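Local coordinates for photosystem II stability/assembly factor HCF136, chloroplastic (Cyanidioschyzon merolae, PDB 5OJ3), which is probably essential for photosystem II biogenesis, acting in assembly of an early intermediate that includes D2 and cytochrome b559, at residues Ile314-Phe319 and Gly327-Ile332; Leu337-Pro342 and Asp355-Lys360; Ser271-Ser276 and Ile284-Arg289; Pro305-Thr310 and Thr349-Phe354. All coordinates share one frame; numbering follows the deposited sequence.

Contact 1: Ile314-Phe319 and Gly327-Ile332; sequences ISAIGF and GIWETI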
loop_
_atom_site.group_PDB
_atom_site.type_symbol
_atom_site.label_atom_id
_atom_site.label_comp_id
_atom_site.label_asym_id
_atom_site.label_seq_id
_atom_site.Cartn_x
_atom_site.Cartn_y
_atom_site.Cartn_z
ATOM N N ILE A 314 14.143 3.248 -7.635
ATOM C CA ILE A 314 12.975 2.426 -7.356
ATOM C C ILE A 314 11.741 3.319 -7.321
ATOM O O ILE A 314 11.795 4.462 -6.851
ATOM C CB ILE A 314 13.167 1.664 -6.039
ATOM C CG1 ILE A 314 14.545 1.006 -5.995
ATOM C CG2 ILE A 314 12.129 0.584 -5.912
ATOM C CD1 ILE A 314 14.858 0.362 -4.652
ATOM N N SER A 315 10.614 2.801 -7.813
ATOM C CA SER A 315 9.367 3.558 -7.785
ATOM C C SER A 315 8.354 3.006 -6.795
ATOM O O SER A 315 7.654 3.784 -6.144
ATOM C CB SER A 315 8.716 3.581 -9.164
ATOM O OG SER A 315 9.710 3.632 -10.177
ATOM N N ALA A 316 8.260 1.691 -6.654
ATOM C CA ALA A 316 7.281 1.051 -5.789
ATOM C C ALA A 316 7.917 -0.155 -5.116
ATOM O O ALA A 316 8.955 -0.660 -5.553
ATOM C CB ALA A 316 6.033 0.630 -6.570
ATOM N N ILE A 317 7.305 -0.585 -4.013
ATOM C CA ILE A 317 7.843 -1.702 -3.248
ATOM C C ILE A 317 6.764 -2.244 -2.317
ATOM O O ILE A 317 5.852 -1.516 -1.903
ATOM C CB ILE A 317 9.109 -1.280 -2.478
ATOM C CG1 ILE A 317 9.835 -2.501 -1.909
ATOM C CG2 ILE A 317 8.777 -0.274 -1.378
ATOM C CD1 ILE A 317 11.311 -2.275 -1.635
ATOM N N GLY A 318 6.859 -3.529 -1.991
ATOM C CA GLY A 318 5.891 -4.174 -1.120
ATOM C C GLY A 318 6.278 -5.619 -0.897
ATOM O O GLY A 318 7.295 -6.102 -1.408
ATOM N N PHE A 319 5.437 -6.315 -0.135
ATOM C CA PHE A 319 5.659 -7.717 0.190
ATOM C C PHE A 319 4.840 -8.621 -0.725
ATOM O O PHE A 319 3.746 -8.260 -1.163
ATOM C CB PHE A 319 5.299 -8.015 1.651
ATOM C CG PHE A 319 6.129 -7.261 2.655
ATOM C CD1 PHE A 319 5.609 -6.184 3.359
ATOM C CD2 PHE A 319 7.452 -7.618 2.867
ATOM C CE1 PHE A 319 6.387 -5.500 4.283
ATOM C CE2 PHE A 319 8.232 -6.938 3.783
ATOM C CZ PHE A 319 7.701 -5.878 4.491
ATOM N N GLY A 327 8.846 -12.947 0.328
ATOM C CA GLY A 327 9.796 -12.105 -0.364
ATOM C C GLY A 327 9.274 -10.701 -0.579
ATOM O O GLY A 327 8.169 -10.340 -0.173
ATOM N N ILE A 328 10.107 -9.898 -1.239
ATOM C CA ILE A 328 9.822 -8.504 -1.557
ATOM C C ILE A 328 9.786 -8.361 -3.071
ATOM O O ILE A 328 10.572 -9.001 -3.779
ATOM C CB ILE A 328 10.882 -7.552 -0.962
ATOM C CG1 ILE A 328 11.084 -7.820 0.529
ATOM C CG2 ILE A 328 10.515 -6.102 -1.210
ATOM C CD1 ILE A 328 12.344 -7.190 1.088
ATOM N N TRP A 329 8.879 -7.525 -3.564
ATOM C CA TRP A 329 8.887 -7.090 -4.951
ATOM C C TRP A 329 9.248 -5.612 -5.003
ATOM O O TRP A 329 8.995 -4.859 -4.059
ATOM C CB TRP A 329 7.531 -7.318 -5.630
ATOM C CG TRP A 329 6.397 -6.556 -5.007
ATOM C CD1 TRP A 329 5.527 -7.010 -4.059
ATOM C CD2 TRP A 329 6.010 -5.203 -5.288
ATOM N NE1 TRP A 329 4.623 -6.028 -3.736
ATOM C CE2 TRP A 329 4.899 -4.908 -4.474
ATOM C CE3 TRP A 329 6.496 -4.213 -6.149
ATOM C CZ2 TRP A 329 4.266 -3.666 -4.495
ATOM C CZ3 TRP A 329 5.867 -2.981 -6.167
ATOM C CH2 TRP A 329 4.765 -2.718 -5.346
ATOM N N GLU A 330 9.847 -5.202 -6.115
ATOM C CA GLU A 330 10.195 -3.806 -6.318
ATOM C C GLU A 330 9.887 -3.423 -7.755
ATOM O O GLU A 330 9.896 -4.265 -8.658
ATOM C CB GLU A 330 11.672 -3.525 -6.007
ATOM C CG GLU A 330 12.651 -4.107 -7.008
ATOM C CD GLU A 330 14.092 -3.844 -6.619
ATOM O OE1 GLU A 330 14.320 -3.298 -5.519
ATOM O OE2 GLU A 330 14.997 -4.188 -7.407
ATOM N N THR A 331 9.606 -2.142 -7.952
ATOM C CA THR A 331 9.371 -1.586 -9.273
ATOM C C THR A 331 10.399 -0.504 -9.540
ATOM O O THR A 331 10.544 0.432 -8.749
ATOM C CB THR A 331 7.969 -0.987 -9.377
ATOM O OG1 THR A 331 7.005 -2.032 -9.555
ATOM C CG2 THR A 331 7.902 -0.013 -10.540
ATOM N N ILE A 332 11.103 -0.635 -10.636
ATOM C CA ILE A 332 12.153 0.303 -10.989
ATOM C C ILE A 332 11.557 1.292 -11.982
ATOM O O ILE A 332 10.657 0.947 -12.761
ATOM C CB ILE A 332 13.366 -0.456 -11.565
ATOM C CG1 ILE A 332 13.807 -1.606 -10.642
ATOM C CG2 ILE A 332 14.529 0.458 -11.725
ATOM C CD1 ILE A 332 13.949 -1.251 -9.164
#

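Contact 2: Leu337-Pro342 and Asp355-Lys360; sequences LGFTKP and DMVDSK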
loop_
_atom_site.group_PDB
_atom_site.type_symbol
_atom_site.label_atom_id
_atom_site.label_comp_id
_atom_site.label_asym_id
_atom_site.label_seq_id
_atom_site.Cartn_x
_atom_site.Cartn_y
_atom_site.Cartn_z
ATOM N N LEU A 337 11.416 -4.517 -12.741
ATOM C CA LEU A 337 10.673 -5.376 -11.832
ATOM C C LEU A 337 11.591 -6.493 -11.359
ATOM O O LEU A 337 12.301 -7.100 -12.165
ATOM C CB LEU A 337 9.429 -5.949 -12.525
ATOM C CG LEU A 337 8.501 -6.896 -11.758
ATOM C CD1 LEU A 337 8.050 -6.269 -10.444
ATOM C CD2 LEU A 337 7.301 -7.273 -12.616
ATOM N N GLY A 338 11.569 -6.760 -10.055
ATOM C CA GLY A 338 12.376 -7.823 -9.486
ATOM C C GLY A 338 11.753 -8.351 -8.213
ATOM O O GLY A 338 10.945 -7.678 -7.565
ATOM N N PHE A 339 12.150 -9.570 -7.852
ATOM C CA PHE A 339 11.674 -10.225 -6.642
ATOM C C PHE A 339 12.852 -10.867 -5.923
ATOM O O PHE A 339 13.898 -11.133 -6.517
ATOM C CB PHE A 339 10.605 -11.287 -6.952
ATOM C CG PHE A 339 9.638 -10.875 -8.023
ATOM C CD1 PHE A 339 8.432 -10.284 -7.693
ATOM C CD2 PHE A 339 9.939 -11.068 -9.362
ATOM C CE1 PHE A 339 7.542 -9.894 -8.677
ATOM C CE2 PHE A 339 9.054 -10.682 -10.352
ATOM C CZ PHE A 339 7.855 -10.095 -10.010
ATOM N N THR A 340 12.664 -11.125 -4.633
ATOM C CA THR A 340 13.700 -11.710 -3.795
ATOM C C THR A 340 13.371 -13.165 -3.484
ATOM O O THR A 340 12.215 -13.595 -3.554
ATOM C CB THR A 340 13.870 -10.920 -2.492
ATOM O OG1 THR A 340 12.654 -10.971 -1.737
ATOM C CG2 THR A 340 14.215 -9.469 -2.792
ATOM N N LYS A 341 14.410 -13.921 -3.135
ATOM C CA LYS A 341 14.215 -15.271 -2.634
ATOM C C LYS A 341 13.398 -15.226 -1.343
ATOM O O LYS A 341 13.417 -14.224 -0.627
ATOM C CB LYS A 341 15.560 -15.951 -2.388
ATOM N N PRO A 342 12.647 -16.281 -1.034
ATOM C CA PRO A 342 11.910 -16.307 0.234
ATOM C C PRO A 342 12.846 -16.261 1.436
ATOM O O PRO A 342 14.048 -16.521 1.335
ATOM C CB PRO A 342 11.143 -17.635 0.179
ATOM C CG PRO A 342 11.124 -18.022 -1.264
ATOM C CD PRO A 342 12.368 -17.460 -1.871
ATOM N N ASP A 355 16.015 -10.644 -8.055
ATOM C CA ASP A 355 16.129 -11.296 -9.353
ATOM C C ASP A 355 15.287 -10.512 -10.352
ATOM O O ASP A 355 14.055 -10.499 -10.259
ATOM C CB ASP A 355 15.676 -12.751 -9.271
ATOM C CG ASP A 355 16.587 -13.598 -8.403
ATOM O OD1 ASP A 355 17.753 -13.202 -8.193
ATOM O OD2 ASP A 355 16.132 -14.661 -7.927
ATOM N N MET A 356 15.946 -9.869 -11.312
ATOM C CA MET A 356 15.247 -9.011 -12.257
ATOM C C MET A 356 14.510 -9.837 -13.302
ATOM O O MET A 356 14.946 -10.922 -13.699
ATOM C CB MET A 356 16.216 -8.041 -12.939
ATOM C CG MET A 356 16.980 -7.150 -11.978
ATOM S SD MET A 356 15.830 -6.036 -11.141
ATOM C CE MET A 356 16.739 -5.630 -9.660
ATOM N N VAL A 357 13.376 -9.304 -13.743
ATOM C CA VAL A 357 12.489 -9.981 -14.675
ATOM C C VAL A 357 12.163 -9.019 -15.809
ATOM O O VAL A 357 12.209 -7.797 -15.640
ATOM C CB VAL A 357 11.216 -10.468 -13.930
ATOM C CG1 VAL A 357 10.064 -10.777 -14.879
ATOM C CG2 VAL A 357 11.541 -11.679 -13.067
ATOM N N ASP A 358 11.828 -9.575 -16.974
ATOM C CA ASP A 358 11.450 -8.776 -18.138
ATOM C C ASP A 358 9.946 -8.550 -18.036
ATOM O O ASP A 358 9.148 -9.411 -18.413
ATOM C CB ASP A 358 11.851 -9.489 -19.425
ATOM C CG ASP A 358 11.413 -8.747 -20.680
ATOM O OD1 ASP A 358 10.797 -7.667 -20.575
ATOM O OD2 ASP A 358 11.692 -9.257 -21.787
ATOM N N SER A 359 9.566 -7.385 -17.496
ATOM C CA SER A 359 8.156 -7.034 -17.346
ATOM C C SER A 359 7.424 -6.966 -18.680
ATOM O O SER A 359 6.210 -7.197 -18.726
ATOM C CB SER A 359 8.022 -5.707 -16.601
ATOM O OG SER A 359 8.665 -4.658 -17.304
ATOM N N LYS A 360 8.126 -6.603 -19.759
ATOM C CA LYS A 360 7.558 -6.480 -21.104
ATOM C C LYS A 360 6.577 -5.322 -21.216
ATOM O O LYS A 360 5.731 -5.298 -22.114
ATOM C CB LYS A 360 6.901 -7.788 -21.558
ATOM C CG LYS A 360 7.890 -8.855 -22.011
ATOM C CD LYS A 360 7.258 -10.226 -21.925
ATOM C CE LYS A 360 6.834 -10.790 -23.260
ATOM N NZ LYS A 360 5.643 -11.675 -23.106
#

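Contact 3: Ser271-Ser276 and Ile284-Arg289; sequences SIVSVS and IAIPSR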
loop_
_atom_site.group_PDB
_atom_site.type_symbol
_atom_site.label_atom_id
_atom_site.label_comp_id
_atom_site.label_asym_id
_atom_site.label_seq_id
_atom_site.Cartn_x
_atom_site.Cartn_y
_atom_site.Cartn_z
ATOM N N SER A 271 11.065 12.452 3.735
ATOM C CA SER A 271 9.786 11.761 3.740
ATOM C C SER A 271 9.924 10.427 3.020
ATOM O O SER A 271 10.862 10.204 2.250
ATOM C CB SER A 271 8.689 12.603 3.073
ATOM O OG SER A 271 8.491 13.825 3.761
ATOM N N ILE A 272 8.963 9.543 3.279
ATOM C CA ILE A 272 8.954 8.200 2.717
ATOM C C ILE A 272 7.682 8.004 1.899
ATOM O O ILE A 272 6.700 8.738 2.039
ATOM C CB ILE A 272 9.097 7.112 3.801
ATOM C CG1 ILE A 272 7.815 7.000 4.626
ATOM C CG2 ILE A 272 10.311 7.389 4.681
ATOM C CD1 ILE A 272 7.915 6.028 5.782
ATOM N N VAL A 273 7.709 6.983 1.041
ATOM C CA VAL A 273 6.657 6.740 0.060
ATOM C C VAL A 273 6.390 5.239 0.044
ATOM O O VAL A 273 7.260 4.430 0.372
ATOM C CB VAL A 273 7.060 7.272 -1.346
ATOM C CG1 VAL A 273 6.130 6.768 -2.451
ATOM C CG2 VAL A 273 7.139 8.799 -1.347
ATOM N N SER A 274 5.162 4.871 -0.329
ATOM C CA SER A 274 4.807 3.488 -0.652
ATOM C C SER A 274 5.073 2.558 0.533
ATOM O O SER A 274 5.807 1.572 0.441
ATOM C CB SER A 274 5.553 3.009 -1.901
ATOM O OG SER A 274 5.398 1.614 -2.084
ATOM N N VAL A 275 4.453 2.894 1.649
ATOM C CA VAL A 275 4.623 2.141 2.883
ATOM C C VAL A 275 3.501 1.125 2.984
ATOM O O VAL A 275 2.329 1.436 2.739
ATOM C CB VAL A 275 4.633 3.078 4.103
ATOM C CG1 VAL A 275 5.133 2.340 5.343
ATOM C CG2 VAL A 275 5.470 4.300 3.811
ATOM N N SER A 276 3.864 -0.095 3.358
ATOM C CA SER A 276 2.919 -1.187 3.507
ATOM C C SER A 276 3.313 -1.985 4.734
ATOM O O SER A 276 4.484 -2.008 5.129
ATOM C CB SER A 276 2.875 -2.091 2.272
ATOM O OG SER A 276 4.080 -2.820 2.134
ATOM N N ILE A 284 7.628 -1.995 5.300
ATOM C CA ILE A 284 8.565 -1.689 4.227
ATOM C C ILE A 284 8.134 -0.375 3.596
ATOM O O ILE A 284 6.936 -0.087 3.480
ATOM C CB ILE A 284 8.654 -2.815 3.175
ATOM C CG1 ILE A 284 9.877 -2.606 2.282
ATOM C CG2 ILE A 284 7.402 -2.869 2.316
ATOM C CD1 ILE A 284 10.302 -3.846 1.539
ATOM N N ALA A 285 9.113 0.431 3.206
ATOM C CA ALA A 285 8.849 1.767 2.696
ATOM C C ALA A 285 10.023 2.169 1.819
ATOM O O ALA A 285 11.017 1.445 1.705
ATOM C CB ALA A 285 8.635 2.766 3.836
ATOM N N ILE A 286 9.901 3.334 1.198
ATOM C CA ILE A 286 10.920 3.787 0.262
ATOM C C ILE A 286 11.121 5.283 0.466
ATOM O O ILE A 286 10.154 6.007 0.747
ATOM C CB ILE A 286 10.528 3.431 -1.181
ATOM C CG1 ILE A 286 11.755 3.344 -2.065
ATOM C CG2 ILE A 286 9.571 4.450 -1.780
ATOM C CD1 ILE A 286 11.416 2.790 -3.379
ATOM N N PRO A 287 12.348 5.786 0.383
ATOM C CA PRO A 287 12.548 7.237 0.405
ATOM C C PRO A 287 11.946 7.903 -0.822
ATOM O O PRO A 287 11.707 7.275 -1.857
ATOM C CB PRO A 287 14.073 7.387 0.426
ATOM C CG PRO A 287 14.604 6.072 -0.045
ATOM C CD PRO A 287 13.623 5.055 0.439
ATOM N N SER A 288 11.688 9.205 -0.674
ATOM C CA SER A 288 11.001 9.973 -1.711
ATOM C C SER A 288 11.679 9.837 -3.068
ATOM O O SER A 288 11.008 9.798 -4.106
ATOM C CB SER A 288 10.912 11.443 -1.299
ATOM O OG SER A 288 9.989 11.618 -0.237
ATOM N N ARG A 289 13.007 9.755 -3.082
ATOM C CA ARG A 289 13.769 9.774 -4.322
ATOM C C ARG A 289 14.282 8.395 -4.719
ATOM O O ARG A 289 15.135 8.295 -5.607
ATOM C CB ARG A 289 14.942 10.751 -4.196
ATOM C CG ARG A 289 14.557 12.230 -4.181
ATOM C CD ARG A 289 14.579 12.828 -5.581
ATOM N NE ARG A 289 14.029 14.182 -5.616
ATOM C CZ ARG A 289 14.752 15.293 -5.509
ATOM N NH1 ARG A 289 16.068 15.224 -5.352
ATOM N NH2 ARG A 289 14.158 16.478 -5.554
#

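Contact 4: Pro305-Thr310 and Thr349-Phe354; sequences PHARST and TETIAF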
loop_
_atom_site.group_PDB
_atom_site.type_symbol
_atom_site.label_atom_id
_atom_site.label_comp_id
_atom_site.label_asym_id
_atom_site.label_seq_id
_atom_site.Cartn_x
_atom_site.Cartn_y
_atom_site.Cartn_z
ATOM N N PRO A 305 18.086 0.396 6.688
ATOM C CA PRO A 305 18.197 0.785 5.277
ATOM C C PRO A 305 18.972 -0.231 4.450
ATOM O O PRO A 305 19.953 -0.825 4.898
ATOM C CB PRO A 305 18.949 2.120 5.353
ATOM C CG PRO A 305 19.779 2.006 6.587
ATOM C CD PRO A 305 19.116 1.033 7.527
ATOM N N HIS A 306 18.516 -0.413 3.212
ATOM C CA HIS A 306 19.064 -1.409 2.301
ATOM C C HIS A 306 19.383 -0.778 0.952
ATOM O O HIS A 306 18.574 -0.019 0.412
ATOM C CB HIS A 306 18.086 -2.573 2.129
ATOM C CG HIS A 306 17.586 -3.130 3.424
ATOM N ND1 HIS A 306 18.148 -4.238 4.020
ATOM C CD2 HIS A 306 16.578 -2.735 4.237
ATOM C CE1 HIS A 306 17.512 -4.500 5.147
ATOM N NE2 HIS A 306 16.554 -3.604 5.302
ATOM N N ALA A 307 20.559 -1.091 0.418
ATOM C CA ALA A 307 20.959 -0.573 -0.884
ATOM C C ALA A 307 20.126 -1.192 -2.000
ATOM O O ALA A 307 19.809 -2.386 -1.976
ATOM C CB ALA A 307 22.443 -0.842 -1.130
ATOM N N ARG A 308 19.749 -0.363 -2.969
ATOM C CA ARG A 308 19.039 -0.861 -4.132
ATOM C C ARG A 308 19.970 -1.710 -4.993
ATOM O O ARG A 308 21.199 -1.654 -4.885
ATOM C CB ARG A 308 18.443 0.305 -4.930
ATOM C CG ARG A 308 19.440 1.363 -5.404
ATOM C CD ARG A 308 18.741 2.437 -6.237
ATOM N NE ARG A 308 19.437 3.721 -6.181
ATOM C CZ ARG A 308 20.402 4.090 -7.017
ATOM N NH1 ARG A 308 20.788 3.275 -7.987
ATOM N NH2 ARG A 308 20.978 5.277 -6.884
ATOM N N SER A 309 19.357 -2.506 -5.863
ATOM C CA SER A 309 20.066 -3.463 -6.699
ATOM C C SER A 309 20.061 -3.046 -8.161
ATOM O O SER A 309 20.242 -3.884 -9.043
ATOM C CB SER A 309 19.456 -4.856 -6.551
ATOM O OG SER A 309 18.090 -4.850 -6.925
ATOM N N THR A 310 19.871 -1.768 -8.438
ATOM C CA THR A 310 19.705 -1.341 -9.811
ATOM C C THR A 310 20.660 -0.233 -10.198
ATOM O O THR A 310 21.218 0.483 -9.362
ATOM C CB THR A 310 18.284 -0.835 -10.088
ATOM O OG1 THR A 310 17.876 0.082 -9.043
ATOM C CG2 THR A 310 17.334 -2.007 -10.174
ATOM N N THR A 349 22.015 -6.293 7.307
ATOM C CA THR A 349 22.546 -5.213 6.488
ATOM C C THR A 349 23.228 -5.729 5.227
ATOM O O THR A 349 23.785 -4.927 4.466
ATOM C CB THR A 349 23.530 -4.362 7.301
ATOM O OG1 THR A 349 24.284 -3.522 6.418
ATOM C CG2 THR A 349 24.466 -5.252 8.086
ATOM N N GLU A 350 23.182 -7.039 4.990
ATOM C CA GLU A 350 23.895 -7.676 3.890
ATOM C C GLU A 350 22.984 -7.611 2.667
ATOM O O GLU A 350 21.941 -8.272 2.634
ATOM C CB GLU A 350 24.240 -9.119 4.247
ATOM C CG GLU A 350 25.402 -9.313 5.242
ATOM C CD GLU A 350 26.721 -8.669 4.832
ATOM O OE1 GLU A 350 26.967 -8.493 3.620
ATOM O OE2 GLU A 350 27.523 -8.352 5.740
ATOM N N THR A 351 23.380 -6.816 1.669
ATOM C CA THR A 351 22.493 -6.334 0.606
ATOM C C THR A 351 21.577 -7.414 0.032
ATOM O O THR A 351 22.036 -8.460 -0.434
ATOM C CB THR A 351 23.325 -5.700 -0.515
ATOM O OG1 THR A 351 24.024 -6.719 -1.240
ATOM C CG2 THR A 351 24.328 -4.707 0.061
ATOM N N ILE A 352 20.274 -7.141 0.096
ATOM C CA ILE A 352 19.226 -8.010 -0.438
ATOM C C ILE A 352 19.266 -8.013 -1.962
ATOM O O ILE A 352 19.164 -6.959 -2.602
ATOM C CB ILE A 352 17.849 -7.570 0.073
ATOM C CG1 ILE A 352 17.900 -7.298 1.579
ATOM C CG2 ILE A 352 16.798 -8.614 -0.269
ATOM C CD1 ILE A 352 16.544 -7.062 2.206
ATOM N N ALA A 353 19.410 -9.198 -2.550
ATOM C CA ALA A 353 19.547 -9.347 -3.996
ATOM C C ALA A 353 18.183 -9.634 -4.618
ATOM O O ALA A 353 17.506 -10.589 -4.225
ATOM C CB ALA A 353 20.531 -10.466 -4.331
ATOM N N PHE A 354 17.781 -8.807 -5.583
ATOM C CA PHE A 354 16.553 -9.030 -6.334
ATOM C C PHE A 354 16.877 -9.715 -7.653
ATOM O O PHE A 354 17.882 -9.404 -8.295
ATOM C CB PHE A 354 15.798 -7.730 -6.635
ATOM C CG PHE A 354 15.199 -7.064 -5.429
ATOM C CD1 PHE A 354 15.983 -6.668 -4.361
ATOM C CD2 PHE A 354 13.830 -6.872 -5.353
ATOM C CE1 PHE A 354 15.418 -6.059 -3.258
ATOM C CE2 PHE A 354 13.258 -6.268 -4.251
ATOM C CZ PHE A 354 14.052 -5.863 -3.203
#

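Contact 1: Ile314-Phe319 and Gly327-Ile332
Strands 314-319 and 328-332 run antiparallel, their short axes 157° apart and 4.4 Å from each other at closest approach, with a classic beta bulge where Ser-315 and Ala-316 both face Thr-331. The Thr-331 carbonyl takes the N-H of Ser-315 nearly along its C=O axis. A second, weak bond runs from Ala-316 N to Thr-331 O at 3.3 Å, and Thr-331 N returns a bond to Ala-316 O. Farther along, Gly-318 and Trp-329 are a hydrogen-bonded pair, each donor lying in the plane of the carbonyl it meets. Trp-329 dominates the side-chain contact. Its CG occupies the crowded position between backbone N and carbonyl carbon (chi1 62°), and this turn brings the indole back across the partner strand. One ring face covers the Ile-317 to Gly-318 peptide, with Gly-318 N 3.4 Å above the centre, while Ala-316 CB meets the edge at CZ3, 3.6 Å away. A side chain on Gly-318 would collide with NE1. The two strands form the inner hairpin of one blade of the seven-bladed beta-propeller, and Trp-329 and Thr-331 also touch strand 366-371 of the following blade. An alanine in place of Trp-329 removes the indole, and would probably leave the Ile-317 to Gly-318 peptide without this cover and loosen the packing against Asp-368 and Val-369. On the other face Ile-317 and Ile-328 lie side by side, CG1 of the former 3.7 Å from CG2 of the latter, and both touch Ile-284 of the preceding blade. The extended Glu-330 crosses Ile-314 at about a right angle.

Contact 2: Leu337-Pro342 and Asp355-Lys360
The outer half of a propeller blade is built here, where strand 336-340 pairs with the short outermost strand 354-356 of a four-stranded antiparallel meander. Phe-339 and Asp-355 form a hydrogen-bonded pair. Asp-355 N reaches Phe-339 O at 2.7 Å, almost straight at 171° and in the carbonyl plane; the return bond, from Phe-339 N to Asp-355 O, is longer at 3.2 Å and its donor stands above the plane of the carbonyl. Past the next, non-hydrogen-bonded pair of Gly-338 and Met-356, Val-357 N donates to Leu-337 O at 2.9 Å. Gly-338, having no side chain, leaves room for the bent Met-356 chain: a CB here would sit tight against SD. Met-356 SD itself lies 3.8 Å from Leu-337 O. On the other face Val-357 approaches the Phe-339 ring at its edge and in its plane, CG2 coming to 3.8 Å from CE2. This branch lies beside its own backbone N, anti to the carbonyl carbon, which aims it at the ring. Farther on, Leu-337 and Ser-359 meet CB to CB at 4.3 Å, and the Ser-359 hydroxyl is hydrogen-bonded to Gly-335 O. Phe-339 also packs on Trp-329 and on Phe-371 of the following blade, whereas Leu-337 and Val-357 both touch Trp-396. The arrangement is the pairing of the third strand with the outermost fourth in a four-stranded antiparallel blade, as in a beta-propeller.

Contact 3: Ser271-Ser276 and Ile284-Arg289
Ala-285 CB is the point on which two side chains of the opposite segment converge: Val-275 brings CG2 to 3.5 Å and Ile-272 brings the tip of its extended chain, CD1, to 3.9 Å. On the other face Val-273 CB lies 3.8 Å from Ile-286 CG2, and Ser-276 OG lies 3.3 Å from Ile-284 CG2. Ile-284 and Ile-286 adopt the same first torsion, with CG1 anti to the backbone N and CG2 in the crowded position, so that CG2 turns to the partner segment while the longer branch leads away. The backbone behind these side chains is paired in two blocks. Val-273 and Ile-286 exchange bonds, as do Ser-276 and Ile-284, and all four run nearly along the C=O axes. Between the blocks Ser-274 turns the chain with left-handed backbone angles (phi 59°, psi 57°), and the register slips by one residue in a beta bulge. This broken strand is the innermost of its propeller blade, with 283-287 as the next strand outward. At the far end Ser-288 grips Ser-271 O weakly, through both OG and N. Farther out, Leu-213 of the preceding blade packs on Ile-272 and Val-275, while Ile-284 and Ile-286 meet strand 314-319 of the following one. The bulge itself is tied to that strand by a weak hydrogen bond between Ser-274 OG and Ile-317 N.

Contact 4: Pro305-Thr310 and Thr349-Phe354
This is a sparse van der Waals contact, without hydrogen bonds between the two segments, at the outer part of the propeller, made where the last strand of one blade runs out into the linker to the next and meets the loop that leads into the outermost strand of that next blade. The touching parts of the two segments run 45° apart with their backbones well separated, Ala-307 CA being 6.1 Å from Thr-351 CA, and the bridging is mainly by side chains. His-306 and Ile-352 make the main touch. They cross obliquely, and Ile-352 CD1 forms an off-centre CH-pi contact, 4.1 Å from the centroid of the His-306 ring and 30° off its normal. The nearest ring atom is ND1, at 3.7 Å from CD1. Ile-352 reaches it because CG1 stands beside the backbone N and the chain then extends to its tip. The imidazole is held within its own blade: NE2 is hydrogen-bonded to Thr-295 OG1, and the ring meets that of Phe-293 with the planes about 15° apart, both partners belonging to the neighbouring strand 292-296. Here, in the seven-bladed propeller, the touch joins two successive blades whose sheets remain separate. A second touch lies farther along the linker, where Ser-309 OG, in the crowded position over its own backbone, comes to 3.7 Å from Phe-354 CB. Phe-354 is itself buried against Ile-328, Glu-330 and Thr-340 of its own blade. Between the two touches Ala-307 CB and Thr-351 CG2 only graze, at 4.5 Å, with Thr-351 exposed to solvent.

In the fold
Contacts 1 and 2 build a single blade from its inner hairpin to its rim, sharing a sheet through the neighbouring strands 328-332 and 336-340, with centres about 9 Å apart. Contact 3 is the inner hairpin of the preceding blade, and contact 4 joins that blade's outer edge to the blade of contacts 1 and 2. Contact 1 is the most buried; contact 3 lies near the middle but is only partly buried, as are contacts 2 and 4, about 19 and 21 Å from the chain centre. Backbone hydrogen bonds dominate contacts 1 to 3, whereas contact 4 relies mainly on side-chain packing, with no hydrogen bonds between its segments. Both inner hairpins carry a bulge; contact 3 touches contact 1 but not contact 2.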